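PDB 5A0L: fibronectin-binding protein from Streptococcus pyogenes, which probably lets the bacterium adhere to host cells, its N-terminal thioester domain carrying an internal thioester that mediates covalent binding to the host. Local coordinates for residues A[147-150]-A[151-155]; A[164-167]-A[168-171]; A[126-129]-A[130-134]; A[108-112]-A[113-117]. One frame throughout, in Å; residues are numbered along the deposited sequence. Where two conformers were deposited one is given.

Interaction 1. Residues A[147-150]-A[151-155]; sequences WERE and VRNGE
Glu148 and Arg152, one turn apart on the short helix 148-152, meet in a salt bridge on its loose, outward side. Glu148 OE2 accepts a bond from Arg152 NE at 2.6 Å, and a weak second one comes to the same oxygen from Arg152 NH2. This is no flat pairing of two oxygens with two nitrogens: the carboxylate and guanidinium planes stand 79° apart, OE2 is approached from its anti side, and Glu148 CG lies over one guanidinium face. Both chains bend at their second torsion to meet, Glu148 at 65° and Arg152 at -58°. Arg152 was modelled in two conformers; the pairing is described for one, and should be taken with that reserve.

The tight side is built from backbone and a compact valine. Val151 N donates to Trp147 O at 3.1 Å, and Val151 CG2 sits 3.5 Å from Trp147 O, while the side chain packs on Glu158 and Val161 of helix 158-172. A Schellman motif ends the helix: Glu155 N returns to Glu150 O (2.9 Å) and Gly154 N to Val151 O (3.1 Å), glycine readily taking the positive phi required. The carboxylate of Glu155 pairs with Arg31.

Glu148 OE1 is held by Arg165 of helix 158-172, so in this conformer each carboxylate oxygen has its own arginine, and the two positive charges would probably favour the ionised form.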
loop_
_atom_site.group_PDB
_atom_site.type_symbol
_atom_site.label_atom_id
_atom_site.label_comp_id
_atom_site.label_asym_id
_atom_site.label_seq_id
_atom_site.Cartn_x
_atom_site.Cartn_y
_atom_site.Cartn_z
ATOM N N TRP A 147 4.768 -10.513 13.880
ATOM C CA TRP A 147 5.992 -11.080 13.281
ATOM C C TRP A 147 6.886 -11.822 14.293
ATOM O O TRP A 147 8.052 -12.130 13.996
ATOM C CB TRP A 147 6.784 -10.004 12.500
ATOM C CG TRP A 147 5.949 -9.315 11.495
ATOM C CD1 TRP A 147 5.404 -9.860 10.384
ATOM C CD2 TRP A 147 5.526 -7.940 11.519
ATOM N NE1 TRP A 147 4.661 -8.913 9.715
ATOM C CE2 TRP A 147 4.718 -7.726 10.396
ATOM C CE3 TRP A 147 5.756 -6.881 12.391
ATOM C CZ2 TRP A 147 4.175 -6.484 10.099
ATOM C CZ3 TRP A 147 5.204 -5.647 12.102
ATOM C CH2 TRP A 147 4.418 -5.458 10.976
ATOM N N GLU A 148 6.362 -12.137 15.469
ATOM C CA GLU A 148 7.138 -12.901 16.422
ATOM C C GLU A 148 7.497 -14.292 15.866
ATOM O O GLU A 148 8.547 -14.845 16.197
ATOM C CB GLU A 148 6.408 -13.013 17.754
ATOM C CG GLU A 148 7.251 -13.590 18.882
ATOM C CD GLU A 148 8.449 -12.756 19.330
ATOM O OE1 GLU A 148 8.603 -11.592 18.945
ATOM O OE2 GLU A 148 9.227 -13.310 20.127
ATOM N N ARG A 149 6.599 -14.899 15.070
ATOM C CA ARG A 149 6.924 -16.188 14.480
ATOM C C ARG A 149 8.194 -16.079 13.627
ATOM O O ARG A 149 9.113 -16.920 13.723
ATOM C CB ARG A 149 5.763 -16.727 13.664
ATOM C CG ARG A 149 6.005 -18.140 13.153
ATOM C CD ARG A 149 4.786 -18.692 12.408
ATOM N NE ARG A 149 3.657 -18.943 13.307
ATOM C CZ ARG A 149 2.448 -19.332 12.903
ATOM N NH1 ARG A 149 2.212 -19.520 11.612
ATOM N NH2 ARG A 149 1.474 -19.513 13.782
ATOM N N GLU A 150 8.266 -15.032 12.807
ATOM C CA GLU A 150 9.468 -14.753 12.027
ATOM C C GLU A 150 10.732 -14.555 12.872
ATOM O O GLU A 150 11.784 -15.021 12.500
ATOM C CB GLU A 150 9.243 -13.545 11.128
ATOM C CG GLU A 150 8.345 -13.809 9.926
ATOM C CD GLU A 150 6.851 -13.852 10.181
ATOM O OE1 GLU A 150 6.339 -13.547 11.288
ATOM O OE2 GLU A 150 6.161 -14.189 9.203
ATOM N N VAL A 151 10.634 -13.861 13.990
ATOM C CA VAL A 151 11.776 -13.666 14.871
ATOM C C VAL A 151 12.267 -15.000 15.405
ATOM O O VAL A 151 13.463 -15.313 15.344
ATOM C CB VAL A 151 11.426 -12.721 16.057
ATOM C CG1 VAL A 151 12.597 -12.589 17.018
ATOM C CG2 VAL A 151 11.033 -11.332 15.560
ATOM N N ARG A 152 11.351 -15.804 15.908
ATOM C CA ARG A 152 11.693 -17.093 16.520
ATOM C C ARG A 152 12.363 -18.029 15.519
ATOM O O ARG A 152 13.249 -18.815 15.861
ATOM C CB ARG A 152 10.443 -17.789 17.090
ATOM C CG ARG A 152 9.678 -17.020 18.177
ATOM C CD ARG A 152 10.494 -16.657 19.409
ATOM N NE ARG A 152 9.691 -15.849 20.314
ATOM C CZ ARG A 152 8.661 -16.320 21.007
ATOM N NH1 ARG A 152 8.345 -17.592 20.901
ATOM N NH2 ARG A 152 7.952 -15.527 21.802
ATOM N N ASN A 153 11.912 -17.954 14.278
ATOM C CA ASN A 153 12.451 -18.802 13.215
ATOM C C ASN A 153 13.649 -18.237 12.451
ATOM O O ASN A 153 14.108 -18.823 11.447
ATOM C CB ASN A 153 11.316 -19.121 12.259
ATOM C CG ASN A 153 10.377 -20.144 12.850
ATOM O OD1 ASN A 153 9.262 -19.842 13.271
ATOM N ND2 ASN A 153 10.866 -21.362 12.969
ATOM N N GLY A 154 14.164 -17.117 12.936
ATOM C CA GLY A 154 15.371 -16.519 12.393
ATOM C C GLY A 154 15.196 -15.877 11.037
ATOM O O GLY A 154 16.175 -15.629 10.333
ATOM N N GLU A 155 13.953 -15.558 10.689
ATOM C CA GLU A 155 13.638 -15.006 9.373
ATOM C C GLU A 155 13.700 -13.494 9.296
ATOM O O GLU A 155 14.000 -12.938 8.228
ATOM C CB GLU A 155 12.288 -15.481 8.886
ATOM C CG GLU A 155 12.251 -16.986 8.721
ATOM C CD GLU A 155 11.052 -17.490 7.970
ATOM O OE1 GLU A 155 10.211 -16.695 7.507
ATOM O OE2 GLU A 155 10.962 -18.721 7.837
#

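Interaction 2. Residues A[164-167]-A[168-171]; sequences MREA and LKKL
Glu166 and Lys169 run side by side along the surface of helix 158-172, their chains pointing the same way and joining at their charged ends. Lys169 NZ donates to Glu166 OE2 at 3.1 Å, meeting that oxygen on its syn side but 20° out of the carboxylate plane. The glutamate gets there by bending at chi2 (-51°), whereas the longer lysine stays extended beyond CG. A water bridges the pair, donating to Glu166 OE1 at 2.8 Å and accepting a weak bond from Lys169 NZ, which also binds Asn144 OD1.

Lys170 keeps its methylenes over the backbone of the previous turn, its CG 3.4 Å from Glu166 O. On the inner side, Leu171 CG lies 3.4 Å from Ala167 O, the oxygen that accepts the Leu171 N-H at 3.0 Å. Leu168 N is bonded to Met164 O in the same way, at 2.9 Å.

Charged residues thus take the outer side and apolar ones the inner. Met164, Leu168 and Leu171 pack on helix 120-135, the small Ala167 leaves room for Met115 of the loop before that helix, and Arg165 NE bonds Met146 O in the loop before helix 148-152.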
loop_
_atom_site.group_PDB
_atom_site.type_symbol
_atom_site.label_atom_id
_atom_site.label_comp_id
_atom_site.label_asym_id
_atom_site.label_seq_id
_atom_site.Cartn_x
_atom_site.Cartn_y
_atom_site.Cartn_z
ATOM N N MET A 164 9.856 -2.348 12.981
ATOM C CA MET A 164 8.580 -2.501 12.251
ATOM C C MET A 164 7.361 -2.270 13.143
ATOM O O MET A 164 6.415 -1.581 12.744
ATOM C CB MET A 164 8.514 -3.908 11.654
ATOM C CG MET A 164 9.519 -4.140 10.492
ATOM S SD MET A 164 9.731 -5.904 10.098
ATOM C CE MET A 164 8.139 -6.264 9.324
ATOM N N ARG A 165 7.384 -2.851 14.333
ATOM C CA ARG A 165 6.268 -2.693 15.254
ATOM C C ARG A 165 6.103 -1.240 15.666
ATOM O O ARG A 165 4.969 -0.735 15.694
ATOM C CB ARG A 165 6.488 -3.546 16.496
ATOM C CG ARG A 165 6.442 -5.026 16.234
ATOM C CD ARG A 165 6.966 -5.827 17.424
ATOM N NE ARG A 165 6.860 -7.268 17.230
ATOM C CZ ARG A 165 7.526 -8.193 17.911
ATOM N NH1 ARG A 165 8.356 -7.850 18.873
ATOM N NH2 ARG A 165 7.368 -9.474 17.607
ATOM N N GLU A 166 7.204 -0.555 15.976
ATOM C CA GLU A 166 7.090 0.828 16.382
ATOM C C GLU A 166 6.587 1.714 15.259
ATOM O O GLU A 166 5.790 2.643 15.474
ATOM C CB GLU A 166 8.434 1.320 16.976
ATOM C CG GLU A 166 8.795 0.620 18.286
ATOM C CD GLU A 166 7.656 0.655 19.317
ATOM O OE1 GLU A 166 7.252 1.776 19.691
ATOM O OE2 GLU A 166 7.146 -0.436 19.751
ATOM N N ALA A 167 7.047 1.452 14.039
ATOM C CA ALA A 167 6.598 2.212 12.882
ATOM C C ALA A 167 5.093 2.025 12.668
ATOM O O ALA A 167 4.375 2.986 12.394
ATOM C CB ALA A 167 7.375 1.846 11.639
ATOM N N LEU A 168 4.650 0.774 12.746
ATOM C CA LEU A 168 3.229 0.496 12.517
ATOM C C LEU A 168 2.339 1.261 13.526
ATOM O O LEU A 168 1.323 1.857 13.145
ATOM C CB LEU A 168 2.991 -1.005 12.559
ATOM C CG LEU A 168 1.553 -1.432 12.276
ATOM C CD1 LEU A 168 1.036 -0.884 10.966
ATOM C CD2 LEU A 168 1.478 -2.959 12.293
ATOM N N LYS A 169 2.742 1.275 14.787
ATOM C CA LYS A 169 1.986 1.995 15.797
ATOM C C LYS A 169 1.866 3.484 15.444
ATOM O O LYS A 169 0.798 4.081 15.586
ATOM C CB LYS A 169 2.654 1.867 17.157
ATOM C CG LYS A 169 2.597 0.490 17.755
ATOM C CD LYS A 169 3.337 0.481 19.095
ATOM C CE LYS A 169 3.447 -0.912 19.629
ATOM N NZ LYS A 169 4.317 -0.941 20.836
ATOM N N LYS A 170 2.961 4.082 14.970
ATOM C CA LYS A 170 2.928 5.495 14.614
ATOM C C LYS A 170 2.003 5.746 13.428
ATOM O O LYS A 170 1.295 6.755 13.360
ATOM C CB LYS A 170 4.341 6.027 14.346
ATOM C CG LYS A 170 5.245 6.019 15.588
ATOM C CD LYS A 170 6.684 6.445 15.294
ATOM C CE LYS A 170 7.652 6.148 16.445
ATOM N NZ LYS A 170 9.018 6.434 15.921
ATOM N N LEU A 171 2.026 4.840 12.454
ATOM C CA LEU A 171 1.239 4.992 11.248
ATOM C C LEU A 171 -0.259 4.940 11.501
ATOM O O LEU A 171 -1.001 5.584 10.758
ATOM C CB LEU A 171 1.625 3.978 10.175
ATOM C CG LEU A 171 2.994 4.135 9.520
ATOM C CD1 LEU A 171 3.294 2.922 8.645
ATOM C CD2 LEU A 171 3.069 5.406 8.686
HETATM O O HOH W 1 5.698 1.891 21.972
#

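Interaction 3. Residues A[126-129]-A[130-134]; sequences VTQN and AIWYY
Gln128 and Trp132 form an i to i+4 CH-pi contact on helix 120-135, the glutamine chain lying across the indole of the next turn. From CB the chain is carried outward with CG anti to the backbone N (chi1 180°), then bends at chi2 and comes back over the ring. CG sits 3.6 Å from the centroid of the Trp132 six-membered ring, only 11° off the ring normal, so that a C-H of this methylene can point into the pi cloud. CD follows at 3.7 Å from Trp132 CZ2. At the tip, NE2 lies over the pyrrole part of the same face, off toward the rim and above the NE1-CE2 bond, 3.3 Å from Trp132 CE2, the amide tilted 25° from the indole.

NE2 also nears Trp132 NE1, but both are donors. Its acceptor is instead Cys49 O of strand 45-49. As the sole cysteine of the chain, Cys49 presumably supplies the thioester sulfur, and Trp132 touches it. Glutamine suits this buried place by offering methylenes to the ring and an amide to the strand. Beneath the pair, Trp132 N donates to Gln128 O at 3.1 Å, and Trp132 CG lies 3.5 Å from Gln128 O.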
loop_
_atom_site.group_PDB
_atom_site.type_symbol
_atom_site.label_atom_id
_atom_site.label_comp_id
_atom_site.label_asym_id
_atom_site.label_seq_id
_atom_site.Cartn_x
_atom_site.Cartn_y
_atom_site.Cartn_z
ATOM N N VAL A 126 5.067 -3.219 6.493
ATOM C CA VAL A 126 4.495 -2.351 7.533
ATOM C C VAL A 126 3.457 -1.399 6.950
ATOM O O VAL A 126 2.338 -1.277 7.484
ATOM C CB VAL A 126 5.599 -1.586 8.270
ATOM C CG1 VAL A 126 5.032 -0.488 9.153
ATOM C CG2 VAL A 126 6.444 -2.531 9.088
ATOM N N THR A 127 3.805 -0.727 5.879
ATOM C CA THR A 127 2.914 0.255 5.289
ATOM C C THR A 127 1.635 -0.414 4.808
ATOM O O THR A 127 0.532 0.120 4.973
ATOM C CB THR A 127 3.600 1.009 4.148
ATOM O OG1 THR A 127 4.851 1.568 4.614
ATOM C CG2 THR A 127 2.763 2.128 3.629
ATOM N N GLN A 128 1.785 -1.593 4.220
ATOM C CA GLN A 128 0.641 -2.365 3.724
ATOM C C GLN A 128 -0.320 -2.686 4.865
ATOM O O GLN A 128 -1.553 -2.624 4.691
ATOM C CB GLN A 128 1.161 -3.655 3.080
ATOM C CG GLN A 128 0.047 -4.558 2.524
ATOM C CD GLN A 128 -0.681 -3.917 1.387
ATOM O OE1 GLN A 128 -0.225 -3.946 0.233
ATOM N NE2 GLN A 128 -1.820 -3.273 1.697
ATOM N N ASN A 129 0.206 -3.051 6.022
ATOM C CA ASN A 129 -0.649 -3.324 7.161
ATOM C C ASN A 129 -1.366 -2.064 7.651
ATOM O O ASN A 129 -2.549 -2.142 8.024
ATOM C CB ASN A 129 0.141 -3.977 8.294
ATOM C CG ASN A 129 0.225 -5.471 8.140
ATOM O OD1 ASN A 129 -0.680 -6.180 8.562
ATOM N ND2 ASN A 129 1.254 -5.963 7.484
ATOM N N ALA A 130 -0.700 -0.906 7.627
ATOM C CA ALA A 130 -1.348 0.326 8.012
ATOM C C ALA A 130 -2.450 0.688 7.038
ATOM O O ALA A 130 -3.508 1.231 7.433
ATOM C CB ALA A 130 -0.321 1.444 8.134
ATOM N N ILE A 131 -2.248 0.414 5.755
ATOM C CA ILE A 131 -3.309 0.684 4.774
ATOM C C ILE A 131 -4.537 -0.199 5.042
ATOM O O ILE A 131 -5.672 0.286 5.029
ATOM C CB ILE A 131 -2.790 0.549 3.315
ATOM C CG1 ILE A 131 -1.839 1.723 3.005
ATOM C CG2 ILE A 131 -3.938 0.467 2.303
ATOM C CD1 ILE A 131 -2.465 3.092 3.109
ATOM N N TRP A 132 -4.324 -1.472 5.320
ATOM C CA TRP A 132 -5.428 -2.385 5.592
ATOM C C TRP A 132 -6.175 -2.021 6.868
ATOM O O TRP A 132 -7.387 -2.299 6.970
ATOM C CB TRP A 132 -4.920 -3.813 5.637
ATOM C CG TRP A 132 -4.572 -4.413 4.310
ATOM C CD1 TRP A 132 -5.108 -4.106 3.104
ATOM C CD2 TRP A 132 -3.654 -5.480 4.080
ATOM N NE1 TRP A 132 -4.589 -4.914 2.112
ATOM C CE2 TRP A 132 -3.684 -5.758 2.692
ATOM C CE3 TRP A 132 -2.788 -6.209 4.894
ATOM C CZ2 TRP A 132 -2.910 -6.774 2.124
ATOM C CZ3 TRP A 132 -2.017 -7.206 4.324
ATOM C CH2 TRP A 132 -2.082 -7.466 2.954
ATOM N N TYR A 133 -5.508 -1.404 7.830
ATOM C CA TYR A 133 -6.202 -0.874 9.011
ATOM C C TYR A 133 -7.320 0.076 8.562
ATOM O O TYR A 133 -8.418 0.080 9.170
ATOM C CB TYR A 133 -5.181 -0.154 9.905
ATOM C CG TYR A 133 -5.752 0.446 11.159
ATOM C CD1 TYR A 133 -5.968 -0.344 12.287
ATOM C CD2 TYR A 133 -6.018 1.814 11.251
ATOM C CE1 TYR A 133 -6.458 0.234 13.470
ATOM C CE2 TYR A 133 -6.507 2.390 12.417
ATOM C CZ TYR A 133 -6.734 1.588 13.516
ATOM O OH TYR A 133 -7.222 2.161 14.669
ATOM N N TYR A 134 -7.084 0.843 7.522
ATOM C CA TYR A 134 -8.077 1.791 7.025
ATOM C C TYR A 134 -8.967 1.250 5.917
ATOM O O TYR A 134 -10.133 1.640 5.835
ATOM C CB TYR A 134 -7.414 3.104 6.601
ATOM C CG TYR A 134 -6.933 3.946 7.762
ATOM C CD1 TYR A 134 -7.848 4.567 8.629
ATOM C CD2 TYR A 134 -5.579 4.087 8.051
ATOM C CE1 TYR A 134 -7.426 5.283 9.723
ATOM C CE2 TYR A 134 -5.153 4.862 9.140
ATOM C CZ TYR A 134 -6.081 5.437 9.984
ATOM O OH TYR A 134 -5.706 6.190 11.051
#

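Interaction 4. Residues A[108-112]-A[113-117]; sequences KSNAN and GFMNG
Two consecutive type I beta turns, Asn110 to Gly113 and Gly113 to Asn116, fold the loop between helix 92-105 and helix 120-135 back on itself, with Asn110 opening the first turn. Each turn has its own closing bond: Gly113 N to Asn110 O at 3.1 Å, and Asn116 N to Gly113 O at 3.0 Å.

The Asn110 amide ties the second turn to the first. Its CG is anti to the backbone N (chi1 -174°), which carries the amide across to residues 115 and 116. Met115 N donates to Asn110 OD1 at 2.8 Å, approaching from above the carbonyl plane. Asn110 ND2 in turn donates to Asn116 OD1 at 3.0 Å; the acceptor lies in the plane of the Asn110 amide, although the two amides are turned 87° apart. Asparagine suits this position because it tolerates the positive phi found here better than most residues, as does glycine at 113.

On another side a water accepts from Asn112 N at 2.9 Å and from Phe114 N at 3.0 Å, resting over one face of the Phe114 ring, toward its rim. Phe114 CE1 touches Asn112 CB at 3.9 Å, while the Asn112 amide is bonded to Asn105 and Asn182. Phe114 and Met115 turn their apolar side chains to helix 158-172, and Met115 also reaches helix 120-135.

With a donor and an acceptor on one flat group, Asn110 serves a backbone N-H and a side-chain oxygen at once, so that polar bonds fix the loop's shape without regular secondary structure.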
loop_
_atom_site.group_PDB
_atom_site.type_symbol
_atom_site.label_atom_id
_atom_site.label_comp_id
_atom_site.label_asym_id
_atom_site.label_seq_id
_atom_site.Cartn_x
_atom_site.Cartn_y
_atom_site.Cartn_z
ATOM N N LYS A 108 7.494 4.793 0.067
ATOM C CA LYS A 108 8.902 5.185 0.168
ATOM C C LYS A 108 9.115 6.611 0.698
ATOM O O LYS A 108 10.238 6.983 1.027
ATOM C CB LYS A 108 9.564 5.058 -1.225
ATOM C CG LYS A 108 11.075 5.004 -1.270
ATOM C CD LYS A 108 11.587 4.606 -2.652
ATOM C CE LYS A 108 13.097 4.616 -2.706
ATOM N N SER A 109 8.074 7.436 0.788
ATOM C CA SER A 109 8.308 8.836 1.174
ATOM C C SER A 109 8.879 9.012 2.569
ATOM O O SER A 109 9.701 9.901 2.786
ATOM C CB SER A 109 7.031 9.680 1.050
ATOM O OG SER A 109 6.725 9.964 -0.293
ATOM N N ASN A 110 8.436 8.215 3.524
ATOM C CA ASN A 110 9.096 8.187 4.843
ATOM C C ASN A 110 9.317 9.580 5.382
ATOM O O ASN A 110 10.413 9.915 5.897
ATOM C CB ASN A 110 10.424 7.423 4.749
ATOM C CG ASN A 110 11.075 7.234 6.096
ATOM O OD1 ASN A 110 10.391 7.142 7.120
ATOM N ND2 ASN A 110 12.420 7.104 6.100
ATOM N N ALA A 111 8.280 10.427 5.347
ATOM C CA ALA A 111 8.535 11.872 5.507
ATOM C C ALA A 111 8.986 12.270 6.905
ATOM O O ALA A 111 9.626 13.328 7.028
ATOM C CB ALA A 111 7.290 12.676 5.154
ATOM N N ASN A 112 8.667 11.461 7.914
ATOM C CA ASN A 112 9.032 11.753 9.287
ATOM C C ASN A 112 9.970 10.720 9.899
ATOM O O ASN A 112 10.176 10.689 11.104
ATOM C CB ASN A 112 7.777 12.012 10.143
ATOM C CG ASN A 112 7.145 13.313 9.773
ATOM O OD1 ASN A 112 7.609 14.371 10.214
ATOM N ND2 ASN A 112 6.098 13.274 8.952
ATOM N N GLY A 113 10.547 9.877 9.035
ATOM C CA GLY A 113 11.539 8.916 9.477
ATOM C C GLY A 113 11.030 7.674 10.117
ATOM O O GLY A 113 11.810 6.858 10.630
ATOM N N PHE A 114 9.696 7.452 10.053
ATOM C CA PHE A 114 9.181 6.246 10.705
ATOM C C PHE A 114 9.803 4.956 10.178
ATOM O O PHE A 114 9.901 3.968 10.904
ATOM C CB PHE A 114 7.680 6.073 10.551
ATOM C CG PHE A 114 6.829 7.148 11.181
ATOM C CD1 PHE A 114 7.341 8.177 11.960
ATOM C CD2 PHE A 114 5.458 7.131 10.916
ATOM C CE1 PHE A 114 6.492 9.140 12.496
ATOM C CE2 PHE A 114 4.619 8.083 11.435
ATOM C CZ PHE A 114 5.140 9.110 12.212
ATOM N N MET A 115 10.134 4.978 8.874
ATOM C CA MET A 115 10.712 3.838 8.139
ATOM C C MET A 115 12.224 3.688 8.298
ATOM O O MET A 115 12.789 2.727 7.783
ATOM C CB MET A 115 10.440 3.925 6.619
ATOM C CG MET A 115 8.987 3.914 6.138
ATOM S SD MET A 115 7.999 2.452 6.535
ATOM C CE MET A 115 7.335 3.098 8.066
ATOM N N ASN A 116 12.893 4.638 8.968
ATOM C CA ASN A 116 14.364 4.645 8.981
ATOM C C ASN A 116 14.914 3.312 9.450
ATOM O O ASN A 116 14.526 2.788 10.486
ATOM C CB ASN A 116 14.888 5.688 9.945
ATOM C CG ASN A 116 14.718 7.110 9.458
ATOM O OD1 ASN A 116 14.375 7.392 8.298
ATOM N ND2 ASN A 116 15.008 8.061 10.368
ATOM N N GLY A 117 15.833 2.760 8.659
ATOM C CA GLY A 117 16.506 1.518 9.018
ATOM C C GLY A 117 15.764 0.244 8.706
ATOM O O GLY A 117 16.285 -0.836 8.925
HETATM O O HOH W 2 7.568 8.842 8.416
#

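Overall arrangement
Interaction 3 is the buried one, interaction 2 is half buried, and interactions 1 and 4 lie at the surface. Their chemistry follows: a ring and an amide chain in the core, a salt bridge on the outer side of interaction 2, another beside a helix end in interaction 1, and amide-held turns in interaction 4. Interaction 2 touches all the others. Val126 CG2 packs on Met164 CB at 3.6 Å and Phe114 CD2 on Leu171 CD2 at 3.7 Å, while Thr127 OG1 lies 3.8 Å from Met115 SD, joining interactions 3 and 4. Trp147 of interaction 1 packs against helix 120-135 and helix 158-172, whereas interactions 1 and 4 stay about 9 Å apart at their nearest atoms.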